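Local coordinates for protein shikimate 5-dehydrogenase (PDB 2D5C) that catalyses the reversible NADPH-linked reduction of 3-dehydroshikimate to shikimate, a step on the chorismate pathway to the aromatic amino acids, at residues L175-A188 with D204-R216. Residues are numbered along the deposited sequence; the frame is centred on the assembly and turned at random.
Sequences LVNATRVGLEDPSA and DLVYRPLWTRFLR. With SO4 (sulfate ion), chain C.
Asn-177 and Asp-204 form a parallel bridge between neighbouring strands of the NADP-binding Rossmann domain, and the loops leaving both strands pack together beyond it. The bridge is closed by Leu-205, an NADP(+)-binding residue, whose N donates to Asn-177 O at 3.2 Å. The side chains of Asn-177 and Asp-204 lie alongside each other, amide and carboxylate planes turned 70° apart. Asn-177 ND2 reaches Asp-204 OD1 at 2.8 Å from above the carboxylate plane, while Val-206 N closes an Asx turn on the same oxygen from the opposite face. The second oxygen, OD2, takes the hydroxyl of Thr-212 (OG1 to OD2 2.6 Å) and water 1, which also donates to Val-181 O; Thr-212 OG1 in turn N-caps helix 213-220 by accepting from Leu-215 N. With an alanine at Asp-204, the buried Asn-177 amide and the Thr-212 hydroxyl would probably lose their shared carboxylate, leaving the capping threonine freer to turn. Asn-177 CB sits over the Phe-214 ring in a CH-pi contact, 3.9 Å from the centroid and 13° off the normal, and Leu-175 CG meets the ring edge. Val-206 packs its CG1 3.8 Å from Leu-183 CA. Further out, Glu-184 N donates almost straight to Arg-208 O. On the solvent side, Glu-184 OE2 stays 4.5 Å from Arg-208 NE, well out of the guanidinium plane: attraction without a salt bridge, since Arg-208 NH2 bonds His-13 O. Arg-213, extended with CG anti to the backbone N (chi1 -176°), runs along Pro-186 O to Ser-187 O, which NH1 bonds weakly; NH2 donates weakly to O3 of a sulfate, probably from the crystallisation liquor, at 3.3 Å.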
ATOM      1  N   LEU A 175      29.091   3.349  18.073  1.00 24.57           N
ATOM      2  CA  LEU A 175      29.744   3.394  16.774  1.00 21.79           C
ATOM      3  C   LEU A 175      29.009   2.430  15.849  1.00 24.74           C
ATOM      4  O   LEU A 175      28.820   1.264  16.190  1.00 24.55           O
ATOM      5  CB  LEU A 175      31.212   2.971  16.949  1.00 24.11           C
ATOM      6  CG  LEU A 175      32.164   2.987  15.764  1.00 29.78           C
ATOM      7  CD1 LEU A 175      32.240   4.380  15.146  1.00 33.40           C
ATOM      8  CD2 LEU A 175      33.533   2.534  16.271  1.00 28.31           C
ATOM      9  N   VAL A 176      28.589   2.908  14.678  1.00 18.74           N
ATOM     10  CA  VAL A 176      27.867   2.054  13.744  1.00 16.61           C
ATOM     11  C   VAL A 176      28.575   1.979  12.400  1.00 21.36           C
ATOM     12  O   VAL A 176      28.857   3.010  11.788  1.00 20.18           O
ATOM     13  CB  VAL A 176      26.419   2.583  13.487  1.00 18.81           C
ATOM     14  CG1 VAL A 176      25.688   1.665  12.526  1.00 21.16           C
ATOM     15  CG2 VAL A 176      25.653   2.674  14.795  1.00 21.27           C
ATOM     16  N   ASN A 177      28.898   0.775  11.951  1.00 19.66           N
ATOM     17  CA  ASN A 177      29.526   0.679  10.638  1.00 20.38           C
ATOM     18  C   ASN A 177      28.454   0.564   9.573  1.00 25.28           C
ATOM     19  O   ASN A 177      27.754  -0.444   9.502  1.00 21.27           O
ATOM     20  CB  ASN A 177      30.453  -0.528  10.512  1.00 19.09           C
ATOM     21  CG  ASN A 177      30.976  -0.686   9.094  1.00 22.25           C
ATOM     22  OD1 ASN A 177      31.354   0.302   8.455  1.00 20.93           O
ATOM     23  ND2 ASN A 177      31.010  -1.922   8.599  1.00 23.07           N
ATOM     24  N   ALA A 178      28.332   1.614   8.761  1.00 18.74           N
ATOM     25  CA  ALA A 178      27.370   1.649   7.669  1.00 24.54           C
ATOM     26  C   ALA A 178      28.134   1.752   6.349  1.00 29.58           C
ATOM     27  O   ALA A 178      27.603   2.227   5.342  1.00 28.19           O
ATOM     28  CB  ALA A 178      26.406   2.847   7.842  1.00 22.72           C
ATOM     29  N   THR A 179      29.394   1.321   6.359  1.00 27.29           N
ATOM     30  CA  THR A 179      30.192   1.329   5.135  1.00 29.75           C
ATOM     31  C   THR A 179      30.178  -0.123   4.676  1.00 30.52           C
ATOM     32  O   THR A 179      29.692  -0.999   5.391  1.00 29.39           O
ATOM     33  CB  THR A 179      31.678   1.709   5.371  1.00 27.03           C
ATOM     34  OG1 THR A 179      32.359   0.616   6.008  1.00 24.89           O
ATOM     35  CG2 THR A 179      31.799   2.957   6.230  1.00 25.03           C
ATOM     36  N   ARG A 180      30.699  -0.395   3.490  1.00 27.60           N
ATOM     37  CA  ARG A 180      30.745  -1.786   3.065  1.00 30.74           C
ATOM     38  C   ARG A 180      32.126  -2.384   3.353  1.00 28.74           C
ATOM     39  O   ARG A 180      32.432  -3.495   2.914  1.00 28.75           O
ATOM     40  CB  ARG A 180      30.395  -1.918   1.585  1.00 30.44           C
ATOM     41  CG  ARG A 180      28.929  -1.618   1.310  1.00 43.04           C
ATOM     42  CD  ARG A 180      28.484  -2.238   0.001  1.00 51.79           C
ATOM     43  NE  ARG A 180      29.213  -1.695  -1.141  1.00 58.19           N
ATOM     44  CZ  ARG A 180      29.655  -2.429  -2.155  1.00 63.46           C
ATOM     45  NH1 ARG A 180      29.445  -3.741  -2.167  1.00 62.36           N
ATOM     46  NH2 ARG A 180      30.306  -1.853  -3.158  1.00 68.48           N
ATOM     47  N   VAL A 181      32.961  -1.646   4.089  1.00 27.61           N
ATOM     48  CA  VAL A 181      34.287  -2.148   4.437  1.00 25.93           C
ATOM     49  C   VAL A 181      34.072  -3.335   5.364  1.00 28.08           C
ATOM     50  O   VAL A 181      33.349  -3.246   6.358  1.00 26.84           O
ATOM     51  CB  VAL A 181      35.161  -1.094   5.168  1.00 27.59           C
ATOM     52  CG1 VAL A 181      36.513  -1.712   5.554  1.00 23.16           C
ATOM     53  CG2 VAL A 181      35.401   0.104   4.268  1.00 26.48           C
ATOM     54  N   GLY A 182      34.683  -4.461   5.022  1.00 26.33           N
ATOM     55  CA  GLY A 182      34.522  -5.639   5.847  1.00 23.88           C
ATOM     56  C   GLY A 182      33.657  -6.689   5.188  1.00 27.37           C
ATOM     57  O   GLY A 182      33.685  -7.859   5.576  1.00 28.80           O
ATOM     58  N   LEU A 183      32.874  -6.282   4.192  1.00 29.06           N
ATOM     59  CA  LEU A 183      32.006  -7.221   3.490  1.00 26.44           C
ATOM     60  C   LEU A 183      32.859  -8.301   2.814  1.00 30.83           C
ATOM     61  O   LEU A 183      33.723  -8.002   1.989  1.00 29.55           O
ATOM     62  CB  LEU A 183      31.162  -6.474   2.450  1.00 29.12           C
ATOM     63  CG  LEU A 183      30.216  -7.289   1.566  1.00 33.27           C
ATOM     64  CD1 LEU A 183      29.188  -8.016   2.417  1.00 25.55           C
ATOM     65  CD2 LEU A 183      29.522  -6.349   0.597  1.00 34.36           C
ATOM     66  N   GLU A 184      32.611  -9.549   3.190  1.00 28.34           N
ATOM     67  CA  GLU A 184      33.343 -10.703   2.664  1.00 36.30           C
ATOM     68  C   GLU A 184      34.865 -10.502   2.699  1.00 35.43           C
ATOM     69  O   GLU A 184      35.582 -10.956   1.805  1.00 35.37           O
ATOM     70  CB  GLU A 184      32.892 -11.006   1.222  1.00 42.84           C
ATOM     71  CG  GLU A 184      31.384 -10.923   0.998  1.00 43.38           C
ATOM     72  CD  GLU A 184      30.633 -12.178   1.400  1.00 52.30           C
ATOM     73  OE1 GLU A 184      31.004 -12.806   2.410  1.00 57.94           O
ATOM     74  OE2 GLU A 184      29.654 -12.527   0.706  1.00 55.03           O
ATOM     75  N   ASP A 185      35.362  -9.818   3.723  1.00 27.60           N
ATOM     76  CA  ASP A 185      36.797  -9.588   3.853  1.00 29.25           C
ATOM     77  C   ASP A 185      37.174  -9.477   5.339  1.00 30.32           C
ATOM     78  O   ASP A 185      37.205  -8.382   5.907  1.00 31.86           O
ATOM     79  CB  ASP A 185      37.212  -8.313   3.108  1.00 27.46           C
ATOM     80  CG  ASP A 185      38.721  -8.149   3.041  1.00 34.64           C
ATOM     81  OD1 ASP A 185      39.439  -8.929   3.710  1.00 39.04           O
ATOM     82  OD2 ASP A 185      39.196  -7.239   2.330  1.00 37.30           O
ATOM     83  N   PRO A 186      37.464 -10.621   5.985  1.00 33.55           N
ATOM     84  CA  PRO A 186      37.837 -10.650   7.406  1.00 26.56           C
ATOM     85  C   PRO A 186      39.076  -9.834   7.757  1.00 28.08           C
ATOM     86  O   PRO A 186      39.340  -9.572   8.936  1.00 26.14           O
ATOM     87  CB  PRO A 186      38.037 -12.142   7.678  1.00 32.54           C
ATOM     88  CG  PRO A 186      37.100 -12.794   6.703  1.00 33.78           C
ATOM     89  CD  PRO A 186      37.348 -11.990   5.451  1.00 32.68           C
ATOM     90  N   SER A 187      39.836  -9.420   6.748  1.00 22.84           N
ATOM     91  CA  SER A 187      41.050  -8.649   6.992  1.00 25.00           C
ATOM     92  C   SER A 187      40.829  -7.144   6.999  1.00 22.02           C
ATOM     93  O   SER A 187      41.730  -6.381   7.344  1.00 25.25           O
ATOM     94  CB  SER A 187      42.113  -8.968   5.927  1.00 31.37           C
ATOM     95  OG  SER A 187      42.014  -8.082   4.816  1.00 32.08           O
ATOM     96  N   ALA A 188      39.629  -6.717   6.630  1.00 25.04           N
ATOM     97  CA  ALA A 188      39.355  -5.300   6.532  1.00 24.68           C
ATOM     98  C   ALA A 188      38.356  -4.749   7.531  1.00 22.35           C
ATOM     99  O   ALA A 188      37.346  -5.375   7.843  1.00 21.13           O
ATOM    100  CB  ALA A 188      38.888  -4.976   5.113  1.00 24.17           C
ATOM    101  N   ASP A 204      27.351  -3.370  13.574  1.00 20.02           N
ATOM    102  CA  ASP A 204      27.826  -3.491  12.192  1.00 20.52           C
ATOM    103  C   ASP A 204      26.662  -3.940  11.314  1.00 24.85           C
ATOM    104  O   ASP A 204      25.987  -4.916  11.632  1.00 24.78           O
ATOM    105  CB  ASP A 204      28.982  -4.514  12.100  1.00 26.22           C
ATOM    106  CG  ASP A 204      29.813  -4.364  10.819  1.00 28.98           C
ATOM    107  OD1 ASP A 204      29.299  -3.784   9.840  1.00 24.94           O
ATOM    108  OD2 ASP A 204      30.980  -4.839  10.771  1.00 23.76           O
ATOM    109  N   LEU A 205      26.409  -3.211  10.227  1.00 22.86           N
ATOM    110  CA  LEU A 205      25.339  -3.568   9.307  1.00 25.39           C
ATOM    111  C   LEU A 205      25.791  -4.712   8.394  1.00 24.65           C
ATOM    112  O   LEU A 205      24.957  -5.429   7.843  1.00 27.10           O
ATOM    113  CB  LEU A 205      24.927  -2.359   8.448  1.00 23.90           C
ATOM    114  CG  LEU A 205      24.510  -1.084   9.185  1.00 32.97           C
ATOM    115  CD1 LEU A 205      23.769  -0.145   8.229  1.00 27.84           C
ATOM    116  CD2 LEU A 205      23.629  -1.442  10.350  1.00 32.17           C
ATOM    117  N   VAL A 206      27.106  -4.856   8.224  1.00 22.40           N
ATOM    118  CA  VAL A 206      27.661  -5.936   7.407  1.00 22.04           C
ATOM    119  C   VAL A 206      27.485  -7.217   8.213  1.00 26.39           C
ATOM    120  O   VAL A 206      27.866  -7.268   9.395  1.00 24.78           O
ATOM    121  CB  VAL A 206      29.178  -5.746   7.139  1.00 25.41           C
ATOM    122  CG1 VAL A 206      29.775  -7.026   6.514  1.00 25.84           C
ATOM    123  CG2 VAL A 206      29.403  -4.558   6.212  1.00 23.87           C
ATOM    124  N   TYR A 207      26.896  -8.238   7.594  1.00 26.29           N
ATOM    125  CA  TYR A 207      26.696  -9.515   8.275  1.00 27.70           C
ATOM    126  C   TYR A 207      27.299 -10.700   7.506  1.00 28.19           C
ATOM    127  O   TYR A 207      26.965 -11.854   7.764  1.00 31.54           O
ATOM    128  CB  TYR A 207      25.208  -9.748   8.575  1.00 26.74           C
ATOM    129  CG  TYR A 207      24.301  -9.671   7.371  1.00 30.20           C
ATOM    130  CD1 TYR A 207      24.253 -10.706   6.441  1.00 32.39           C
ATOM    131  CD2 TYR A 207      23.509  -8.545   7.148  1.00 30.87           C
ATOM    132  CE1 TYR A 207      23.438 -10.624   5.313  1.00 39.58           C
ATOM    133  CE2 TYR A 207      22.695  -8.450   6.029  1.00 31.66           C
ATOM    134  CZ  TYR A 207      22.664  -9.489   5.116  1.00 42.83           C
ATOM    135  OH  TYR A 207      21.860  -9.389   4.007  1.00 51.40           O
ATOM    136  N   ARG A 208      28.187 -10.394   6.565  1.00 31.02           N
ATOM    137  CA  ARG A 208      28.915 -11.406   5.793  1.00 28.44           C
ATOM    138  C   ARG A 208      30.372 -10.978   5.735  1.00 30.88           C
ATOM    139  O   ARG A 208      30.744 -10.118   4.934  1.00 29.70           O
ATOM    140  CB  ARG A 208      28.373 -11.524   4.362  1.00 37.07           C
ATOM    141  CG  ARG A 208      27.128 -12.384   4.219  1.00 41.00           C
ATOM    142  CD  ARG A 208      26.832 -12.654   2.744  1.00 52.61           C
ATOM    143  NE  ARG A 208      25.717 -13.581   2.555  1.00 59.38           N
ATOM    144  CZ  ARG A 208      25.748 -14.871   2.880  1.00 63.54           C
ATOM    145  NH1 ARG A 208      26.843 -15.399   3.412  1.00 64.53           N
ATOM    146  NH2 ARG A 208      24.679 -15.634   2.679  1.00 61.20           N
ATOM    147  N   PRO A 209      31.228 -11.561   6.590  1.00 24.41           N
ATOM    148  CA  PRO A 209      30.973 -12.579   7.614  1.00 28.72           C
ATOM    149  C   PRO A 209      30.119 -12.027   8.760  1.00 32.66           C
ATOM    150  O   PRO A 209      30.016 -10.810   8.919  1.00 30.86           O
ATOM    151  CB  PRO A 209      32.376 -12.936   8.074  1.00 28.19           C
ATOM    152  CG  PRO A 209      33.085 -11.618   7.984  1.00 30.23           C
ATOM    153  CD  PRO A 209      32.627 -11.102   6.643  1.00 29.34           C
ATOM    154  N   LEU A 210      29.518 -12.908   9.558  1.00 25.70           N
ATOM    155  CA  LEU A 210      28.691 -12.453  10.680  1.00 26.91           C
ATOM    156  C   LEU A 210      29.544 -11.679  11.684  1.00 25.26           C
ATOM    157  O   LEU A 210      29.203 -10.561  12.079  1.00 24.93           O
ATOM    158  CB  LEU A 210      28.013 -13.638  11.379  1.00 25.18           C
ATOM    159  CG  LEU A 210      27.098 -13.302  12.561  1.00 29.91           C
ATOM    160  CD1 LEU A 210      25.928 -12.427  12.082  1.00 28.16           C
ATOM    161  CD2 LEU A 210      26.567 -14.591  13.199  1.00 27.79           C
ATOM    162  N   TRP A 211      30.649 -12.283  12.112  1.00 26.03           N
ATOM    163  CA  TRP A 211      31.549 -11.622  13.043  1.00 22.63           C
ATOM    164  C   TRP A 211      32.702 -11.013  12.278  1.00 28.20           C
ATOM    165  O   TRP A 211      33.752 -11.621  12.100  1.00 25.18           O
ATOM    166  CB  TRP A 211      32.036 -12.607  14.106  1.00 28.01           C
ATOM    167  CG  TRP A 211      30.928 -12.928  15.045  1.00 26.01           C
ATOM    168  CD1 TRP A 211      30.121 -14.028  15.022  1.00 30.72           C
ATOM    169  CD2 TRP A 211      30.401 -12.065  16.066  1.00 27.72           C
ATOM    170  NE1 TRP A 211      29.121 -13.900  15.959  1.00 30.76           N
ATOM    171  CE2 TRP A 211      29.272 -12.706  16.614  1.00 27.97           C
ATOM    172  CE3 TRP A 211      30.777 -10.811  16.565  1.00 31.13           C
ATOM    173  CZ2 TRP A 211      28.510 -12.136  17.644  1.00 31.81           C
ATOM    174  CZ3 TRP A 211      30.017 -10.241  17.589  1.00 32.68           C
ATOM    175  CH2 TRP A 211      28.897 -10.907  18.116  1.00 32.08           C
ATOM    176  N   THR A 212      32.453  -9.803  11.796  1.00 22.70           N
ATOM    177  CA  THR A 212      33.393  -9.023  11.014  1.00 25.18           C
ATOM    178  C   THR A 212      34.607  -8.616  11.827  1.00 25.07           C
ATOM    179  O   THR A 212      34.606  -8.711  13.054  1.00 24.81           O
ATOM    180  CB  THR A 212      32.703  -7.748  10.507  1.00 22.25           C
ATOM    181  OG1 THR A 212      32.230  -7.000  11.630  1.00 20.42           O
ATOM    182  CG2 THR A 212      31.502  -8.105   9.627  1.00 26.78           C
ATOM    183  N   ARG A 213      35.646  -8.156  11.140  1.00 22.43           N
ATOM    184  CA  ARG A 213      36.837  -7.707  11.832  1.00 22.45           C
ATOM    185  C   ARG A 213      36.444  -6.554  12.766  1.00 22.71           C
ATOM    186  O   ARG A 213      36.832  -6.536  13.926  1.00 21.15           O
ATOM    187  CB  ARG A 213      37.909  -7.251  10.843  1.00 24.65           C
ATOM    188  CG  ARG A 213      39.191  -6.871  11.547  1.00 24.14           C
ATOM    189  CD  ARG A 213      40.352  -6.541  10.614  1.00 23.94           C
ATOM    190  NE  ARG A 213      41.466  -6.053  11.424  1.00 22.51           N
ATOM    191  CZ  ARG A 213      42.399  -5.203  11.016  1.00 23.97           C
ATOM    192  NH1 ARG A 213      42.389  -4.728   9.774  1.00 25.64           N
ATOM    193  NH2 ARG A 213      43.321  -4.795  11.875  1.00 23.66           N
ATOM    194  N   PHE A 214      35.655  -5.607  12.253  1.00 19.76           N
ATOM    195  CA  PHE A 214      35.176  -4.457  13.037  1.00 20.49           C
ATOM    196  C   PHE A 214      34.513  -4.895  14.360  1.00 20.64           C
ATOM    197  O   PHE A 214      34.804  -4.351  15.434  1.00 19.44           O
ATOM    198  CB  PHE A 214      34.165  -3.668  12.183  1.00 22.51           C
ATOM    199  CG  PHE A 214      33.460  -2.545  12.910  1.00 22.39           C
ATOM    200  CD1 PHE A 214      34.038  -1.284  13.004  1.00 20.43           C
ATOM    201  CD2 PHE A 214      32.190  -2.734  13.432  1.00 21.61           C
ATOM    202  CE1 PHE A 214      33.351  -0.221  13.603  1.00 24.15           C
ATOM    203  CE2 PHE A 214      31.488  -1.674  14.038  1.00 21.19           C
ATOM    204  CZ  PHE A 214      32.072  -0.417  14.119  1.00 22.09           C
ATOM    205  N   LEU A 215      33.609  -5.862  14.284  1.00 18.89           N
ATOM    206  CA  LEU A 215      32.919  -6.311  15.490  1.00 20.97           C
ATOM    207  C   LEU A 215      33.846  -7.045  16.443  1.00 20.77           C
ATOM    208  O   LEU A 215      33.730  -6.901  17.655  1.00 22.29           O
ATOM    209  CB  LEU A 215      31.729  -7.213  15.149  1.00 20.83           C
ATOM    210  CG  LEU A 215      30.473  -6.499  14.626  1.00 22.25           C
ATOM    211  CD1 LEU A 215      29.430  -7.542  14.259  1.00 24.87           C
ATOM    212  CD2 LEU A 215      29.924  -5.543  15.687  1.00 20.26           C
ATOM    213  N   ARG A 216      34.754  -7.845  15.896  1.00 21.95           N
ATOM    214  CA  ARG A 216      35.697  -8.566  16.740  1.00 23.63           C
ATOM    215  C   ARG A 216      36.612  -7.567  17.439  1.00 20.67           C
ATOM    216  O   ARG A 216      36.968  -7.748  18.598  1.00 19.10           O
ATOM    217  CB  ARG A 216      36.506  -9.565  15.902  1.00 20.32           C
ATOM    218  CG  ARG A 216      35.697 -10.771  15.433  1.00 19.02           C
ATOM    219  CD  ARG A 216      36.438 -11.547  14.339  1.00 23.39           C
ATOM    220  NE  ARG A 216      35.728 -12.740  13.885  1.00 23.65           N
ATOM    221  CZ  ARG A 216      35.773 -13.924  14.501  1.00 27.56           C
ATOM    222  NH1 ARG A 216      36.491 -14.077  15.605  1.00 25.23           N
ATOM    223  NH2 ARG A 216      35.122 -14.967  14.001  1.00 25.77           N
TER
HETATM  224  S   SO4 C1401      44.774  -1.467  12.024  1.00 44.27           S
HETATM  225  O1  SO4 C1401      43.879  -1.680  13.362  1.00 36.49           O
HETATM  226  O2  SO4 C1401      45.386  -0.170  12.189  1.00 46.69           O
HETATM  227  O3  SO4 C1401      45.650  -2.435  11.914  1.00 45.85           O
HETATM  228  O4  SO4 C1401      43.789  -1.394  10.980  1.00 37.54           O
HETATM  229  O   HOH W   1      32.578  -4.926   8.570  1.00 27.13           O
HETATM  230  O   HOH W   2      35.258  -8.218   8.084  1.00 21.58           O
HETATM  231  O   HOH W   3      35.140  -5.069   9.522  1.00 21.66           O